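Local coordinates for protein lantibiotic dehydratase (Microbispora corallina, PDB 5EHK) that probably dehydrates serine and threonine residues of the NAI-107 precursor peptide, using glutamyl-tRNA, as a step in lantibiotic biosynthesis, at residues 293-299 and 327-331; 962-968 and 992-997. All blocks are in the same frame, centred on the assembly; numbering follows the deposited sequence.

Interaction 1: residues 293-299 and 327-331; sequences DPLQHVL and LREVD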
loop_
_atom_site.group_PDB
_atom_site.type_symbol
_atom_site.label_atom_id
_atom_site.label_comp_id
_atom_site.label_asym_id
_atom_site.label_seq_id
_atom_site.Cartn_x
_atom_site.Cartn_y
_atom_site.Cartn_z
ATOM N N ASP A 293 -34.863 27.851 -15.614
ATOM C CA ASP A 293 -34.138 29.026 -15.169
ATOM C C ASP A 293 -34.378 29.127 -13.666
ATOM O O ASP A 293 -35.529 29.072 -13.211
ATOM C CB ASP A 293 -34.679 30.260 -15.913
ATOM C CG ASP A 293 -34.116 31.589 -15.396
ATOM O OD1 ASP A 293 -32.958 31.654 -14.918
ATOM O OD2 ASP A 293 -34.850 32.595 -15.500
ATOM N N PRO A 294 -33.287 29.207 -12.888
ATOM C CA PRO A 294 -33.347 29.370 -11.433
ATOM C C PRO A 294 -34.073 30.648 -11.026
ATOM O O PRO A 294 -34.919 30.577 -10.128
ATOM C CB PRO A 294 -31.868 29.406 -11.008
ATOM C CG PRO A 294 -31.112 29.744 -12.260
ATOM C CD PRO A 294 -31.899 29.070 -13.357
ATOM N N LEU A 295 -33.755 31.785 -11.654
ATOM C CA LEU A 295 -34.382 33.056 -11.274
ATOM C C LEU A 295 -35.903 32.990 -11.415
ATOM O O LEU A 295 -36.648 33.375 -10.502
ATOM C CB LEU A 295 -33.813 34.214 -12.087
ATOM C CG LEU A 295 -34.279 35.624 -11.714
ATOM C CD1 LEU A 295 -33.982 35.944 -10.257
ATOM C CD2 LEU A 295 -33.571 36.633 -12.587
ATOM N N GLN A 296 -36.346 32.460 -12.552
ATOM C CA GLN A 296 -37.761 32.319 -12.836
ATOM C C GLN A 296 -38.425 31.393 -11.824
ATOM O O GLN A 296 -39.573 31.614 -11.423
ATOM C CB GLN A 296 -37.977 31.820 -14.261
ATOM C CG GLN A 296 -39.426 31.889 -14.716
ATOM C CD GLN A 296 -39.977 33.321 -14.693
ATOM O OE1 GLN A 296 -39.411 34.242 -15.308
ATOM N NE2 GLN A 296 -41.095 33.506 -13.993
ATOM N N HIS A 297 -37.695 30.361 -11.404
ATOM C CA HIS A 297 -38.197 29.455 -10.376
ATOM C C HIS A 297 -38.532 30.187 -9.087
ATOM O O HIS A 297 -39.599 29.948 -8.522
ATOM C CB HIS A 297 -37.231 28.304 -10.055
ATOM C CG HIS A 297 -37.627 27.550 -8.828
ATOM N ND1 HIS A 297 -38.686 26.670 -8.812
ATOM C CD2 HIS A 297 -37.167 27.612 -7.558
ATOM C CE1 HIS A 297 -38.839 26.195 -7.590
ATOM N NE2 HIS A 297 -37.932 26.751 -6.809
ATOM N N VAL A 298 -37.627 31.041 -8.604
ATOM C CA VAL A 298 -37.927 31.837 -7.407
ATOM C C VAL A 298 -39.183 32.708 -7.596
ATOM O O VAL A 298 -40.087 32.699 -6.751
ATOM C CB VAL A 298 -36.766 32.751 -6.982
ATOM C CG1 VAL A 298 -37.178 33.570 -5.760
ATOM C CG2 VAL A 298 -35.495 31.935 -6.703
ATOM N N LEU A 299 -39.237 33.451 -8.706
ATOM C CA LEU A 299 -40.424 34.249 -9.034
ATOM C C LEU A 299 -41.717 33.430 -9.117
ATOM O O LEU A 299 -42.733 33.840 -8.557
ATOM C CB LEU A 299 -40.244 35.121 -10.287
ATOM C CG LEU A 299 -39.258 36.292 -10.422
ATOM C CD1 LEU A 299 -38.218 36.407 -9.312
ATOM C CD2 LEU A 299 -38.590 36.231 -11.794
ATOM N N LEU A 327 -35.551 41.649 -8.202
ATOM C CA LEU A 327 -35.165 40.419 -8.876
ATOM C C LEU A 327 -35.866 40.290 -10.221
ATOM O O LEU A 327 -35.253 39.875 -11.202
ATOM C CB LEU A 327 -35.471 39.189 -8.006
ATOM C CG LEU A 327 -34.545 38.904 -6.815
ATOM C CD1 LEU A 327 -35.116 37.813 -5.934
ATOM C CD2 LEU A 327 -33.146 38.527 -7.282
ATOM N N ARG A 328 -37.137 40.679 -10.278
ATOM C CA ARG A 328 -37.886 40.675 -11.540
ATOM C C ARG A 328 -37.286 41.654 -12.550
ATOM O O ARG A 328 -37.488 41.515 -13.753
ATOM C CB ARG A 328 -39.349 41.050 -11.296
ATOM C CG ARG A 328 -40.067 40.152 -10.327
ATOM C CD ARG A 328 -41.543 40.472 -10.252
ATOM N NE ARG A 328 -42.177 39.723 -9.174
ATOM C CZ ARG A 328 -43.424 39.905 -8.769
ATOM N NH1 ARG A 328 -44.195 40.807 -9.362
ATOM N NH2 ARG A 328 -43.895 39.182 -7.768
ATOM N N GLU A 329 -36.575 42.659 -12.047
ATOM C CA GLU A 329 -35.946 43.640 -12.908
ATOM C C GLU A 329 -34.774 42.978 -13.601
ATOM O O GLU A 329 -34.561 43.154 -14.807
ATOM C CB GLU A 329 -35.447 44.852 -12.111
ATOM C CG GLU A 329 -35.188 46.086 -12.997
ATOM C CD GLU A 329 -34.699 47.316 -12.232
ATOM O OE1 GLU A 329 -35.219 47.608 -11.133
ATOM O OE2 GLU A 329 -33.769 47.986 -12.735
ATOM N N VAL A 330 -34.042 42.176 -12.834
ATOM C CA VAL A 330 -32.879 41.478 -13.353
ATOM C C VAL A 330 -33.331 40.457 -14.372
ATOM O O VAL A 330 -32.698 40.282 -15.413
ATOM C CB VAL A 330 -32.116 40.782 -12.234
ATOM C CG1 VAL A 330 -31.130 39.769 -12.810
ATOM C CG2 VAL A 330 -31.406 41.822 -11.354
ATOM N N ASP A 331 -34.451 39.812 -14.088
ATOM C CA ASP A 331 -35.042 38.907 -15.046
ATOM C C ASP A 331 -35.310 39.659 -16.350
ATOM O O ASP A 331 -34.885 39.239 -17.431
ATOM C CB ASP A 331 -36.336 38.323 -14.495
ATOM C CG ASP A 331 -36.900 37.238 -15.380
ATOM O OD1 ASP A 331 -36.183 36.231 -15.602
ATOM O OD2 ASP A 331 -38.045 37.394 -15.864
#
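L295 and D331 meet where helix 294-306 begins beside the middle of helix 318-339. The CD2 methyl of L295 comes up against the backbone of the second helix, 3.6 Å from D331 N and 3.8 Å from D331 CB, and it also touches CG1 of V330. Its other branch, CD1, meets CD2 of L327 at 4.0 Å, the two leucine side chains crossing obliquely. One turn along, L299 meets a different set: CG packs 3.9 Å from the aliphatic CG of R328, CD1 lies against L327 CB, and CD2 faces the D331 side chain. Branched leucines suit this seam because a single residue can touch several neighbours at once. In L327, chi1 (-75°) swings the branch toward the first helix, and chi2 then brings CD2 to L295. The arrangement is ordinary packing of roughly antiparallel helices: the local axes of 294-299 and 327-331 approach to 10.2 Å, their directions 141° apart. From helix 174-185, W176 touches L327 and L177 touches L295. Polar groups border the apolar strip. D293 is the N-cap of the first helix; its two carboxylate oxygens accept weak bonds from L295 N and Q296 N, and P294 fits the first turn, where no amide hydrogen is needed. OD2 of D293 lies 3.9 Å from OD1 of D331, and this closeness of two acids may raise the pKa of one or both, R171 offsetting it only through a long, weak ion pair with D293. OE1 of Q296 faces D331 OD2 at 3.5 Å, acceptor to acceptor and therefore unbonded, with amide and carboxylate planes 70° apart, while NE2 is turned to D300. R328 runs extended to a salt bridge with E306.

Interaction 2: residues 962-968 and 992-997; sequences ADAFGPP and PAAAWM
D963 and A993 bring the end of helix 950-965 against the short helix 992-997, their CA atoms 4.2 Å apart, and the chain then leaves the first helix at G966, whose positive phi of 91° suits a glycine. Small residues allow this closeness: the CB of A962 is a knob in the hole made by P992, A993, W996 and M997, reaching to 3.7 Å from A993 CA. W996 is the main side chain, its CG standing anti to the carbonyl carbon, which places the indole toward the G966 turn. Its NE1 donates to G966 O at 2.8 Å with an N-H...O angle of 161°, the oxygen lying near the indole plane, which gives a buried N-H an acceptor and fixes the ring's rotation. W996 CZ2 meets F965 CD2 at 3.5 Å, with the rings almost perpendicular (87°) in an oblique pairing. P968 CG rests over one face of the indole, offset toward its rim, while P992 CB packs against the glycine carbonyl, 3.5 Å from G966 O. Rigid prolines thus border the turn. Around the contact, F965 and W996 both touch V1074 of helix 1068-1085, M997 packs on helix 1090-1109, and R1058 of helix 1044-1059 donates to F965 O and P967 O.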
loop_
_atom_site.group_PDB
_atom_site.type_symbol
_atom_site.label_atom_id
_atom_site.label_comp_id
_atom_site.label_asym_id
_atom_site.label_seq_id
_atom_site.Cartn_x
_atom_site.Cartn_y
_atom_site.Cartn_z
ATOM N N ALA A 962 -19.402 -34.161 8.531
ATOM C CA ALA A 962 -20.306 -34.411 7.406
ATOM C C ALA A 962 -21.169 -35.643 7.615
ATOM O O ALA A 962 -22.372 -35.581 7.354
ATOM C CB ALA A 962 -19.534 -34.528 6.114
ATOM N N ASP A 963 -20.560 -36.753 8.066
ATOM C CA ASP A 963 -21.309 -37.977 8.380
ATOM C C ASP A 963 -22.331 -37.605 9.419
ATOM O O ASP A 963 -23.512 -37.844 9.242
ATOM C CB ASP A 963 -20.406 -39.115 8.920
ATOM C CG ASP A 963 -21.072 -40.531 8.833
ATOM O OD1 ASP A 963 -21.227 -41.055 7.708
ATOM O OD2 ASP A 963 -21.408 -41.150 9.868
ATOM N N ALA A 964 -21.880 -36.920 10.459
ATOM C CA ALA A 964 -22.690 -36.743 11.657
ATOM C C ALA A 964 -23.920 -35.859 11.453
ATOM O O ALA A 964 -24.975 -36.129 12.028
ATOM C CB ALA A 964 -21.828 -36.222 12.811
ATOM N N PHE A 965 -23.806 -34.846 10.596
ATOM C CA PHE A 965 -24.932 -33.949 10.353
ATOM C C PHE A 965 -26.128 -34.748 9.861
ATOM O O PHE A 965 -27.284 -34.430 10.181
ATOM C CB PHE A 965 -24.591 -32.860 9.346
ATOM C CG PHE A 965 -25.628 -31.773 9.267
ATOM C CD1 PHE A 965 -25.623 -30.722 10.172
ATOM C CD2 PHE A 965 -26.611 -31.804 8.300
ATOM C CE1 PHE A 965 -26.574 -29.718 10.103
ATOM C CE2 PHE A 965 -27.567 -30.808 8.227
ATOM C CZ PHE A 965 -27.552 -29.765 9.127
ATOM N N GLY A 966 -25.847 -35.792 9.089
ATOM C CA GLY A 966 -26.903 -36.654 8.600
ATOM C C GLY A 966 -27.438 -36.212 7.256
ATOM O O GLY A 966 -26.895 -35.292 6.634
ATOM N N PRO A 967 -28.516 -36.874 6.804
ATOM C CA PRO A 967 -29.157 -36.656 5.501
ATOM C C PRO A 967 -29.557 -35.196 5.347
ATOM O O PRO A 967 -29.896 -34.563 6.337
ATOM C CB PRO A 967 -30.423 -37.509 5.591
ATOM C CG PRO A 967 -30.691 -37.639 7.056
ATOM C CD PRO A 967 -29.341 -37.707 7.696
ATOM N N PRO A 968 -29.480 -34.660 4.127
ATOM C CA PRO A 968 -29.992 -33.319 3.834
ATOM C C PRO A 968 -31.503 -33.182 4.014
ATOM O O PRO A 968 -32.185 -34.151 4.353
ATOM C CB PRO A 968 -29.586 -33.094 2.375
ATOM C CG PRO A 968 -28.384 -33.969 2.171
ATOM C CD PRO A 968 -28.644 -35.186 3.034
ATOM N N PRO A 992 -24.264 -39.383 3.782
ATOM C CA PRO A 992 -24.286 -37.950 4.126
ATOM C C PRO A 992 -22.894 -37.293 4.089
ATOM O O PRO A 992 -22.796 -36.085 3.855
ATOM C CB PRO A 992 -24.878 -37.928 5.547
ATOM C CG PRO A 992 -25.435 -39.307 5.775
ATOM C CD PRO A 992 -24.580 -40.216 4.956
ATOM N N ALA A 993 -21.846 -38.075 4.351
ATOM C CA ALA A 993 -20.480 -37.590 4.266
ATOM C C ALA A 993 -20.198 -37.085 2.870
ATOM O O ALA A 993 -19.830 -35.929 2.676
ATOM C CB ALA A 993 -19.502 -38.701 4.630
ATOM N N ALA A 994 -20.394 -37.951 1.885
ATOM C CA ALA A 994 -20.177 -37.565 0.493
ATOM C C ALA A 994 -21.125 -36.429 0.104
ATOM O O ALA A 994 -20.748 -35.538 -0.661
ATOM C CB ALA A 994 -20.302 -38.759 -0.443
ATOM N N ALA A 995 -22.350 -36.483 0.621
ATOM C CA ALA A 995 -23.345 -35.431 0.394
ATOM C C ALA A 995 -22.729 -34.083 0.685
ATOM O O ALA A 995 -22.450 -33.308 -0.221
ATOM C CB ALA A 995 -24.566 -35.641 1.279
ATOM N N TRP A 996 -22.465 -33.833 1.961
ATOM C CA TRP A 996 -21.927 -32.547 2.391
ATOM C C TRP A 996 -20.525 -32.219 1.850
ATOM O O TRP A 996 -20.284 -31.096 1.409
ATOM C CB TRP A 996 -21.972 -32.452 3.909
ATOM C CG TRP A 996 -23.348 -32.605 4.436
ATOM C CD1 TRP A 996 -23.811 -33.592 5.263
ATOM C CD2 TRP A 996 -24.455 -31.741 4.180
ATOM N NE1 TRP A 996 -25.144 -33.393 5.529
ATOM C CE2 TRP A 996 -25.562 -32.264 4.874
ATOM C CE3 TRP A 996 -24.618 -30.578 3.429
ATOM C CZ2 TRP A 996 -26.810 -31.663 4.841
ATOM C CZ3 TRP A 996 -25.853 -29.988 3.395
ATOM C CH2 TRP A 996 -26.936 -30.526 4.098
ATOM N N MET A 997 -19.618 -33.188 1.839
ATOM C CA MET A 997 -18.287 -32.921 1.314
ATOM C C MET A 997 -18.326 -32.512 -0.165
ATOM O O MET A 997 -17.374 -31.926 -0.672
ATOM C CB MET A 997 -17.358 -34.127 1.500
ATOM C CG MET A 997 -16.998 -34.431 2.942
ATOM S SD MET A 997 -16.396 -32.999 3.863
ATOM C CE MET A 997 -14.980 -32.472 2.897
#

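Overall arrangement
Interactions 1 and 2 are separate packing sites on opposite sides of the chain's centre, with centres 74 Å apart and nearest atoms about 59 Å apart. They share no secondary-structure element: the first joins helices 294-306 and 318-339, the second helices 950-965 and 992-997. Interaction 1 belongs to the N-terminal lantibiotic dehydratase region, interaction 2 to the C-terminal one. Residues 293-299 and 327-331 form a partly buried contact, held by branched aliphatic side chains and edged by charged groups without a hydrogen bond across it. Residues 962-968 and 992-997 are more deeply buried; there alanines, prolines and aromatic rings permit a closer fit, and one indole-to-carbonyl bond crosses the contact.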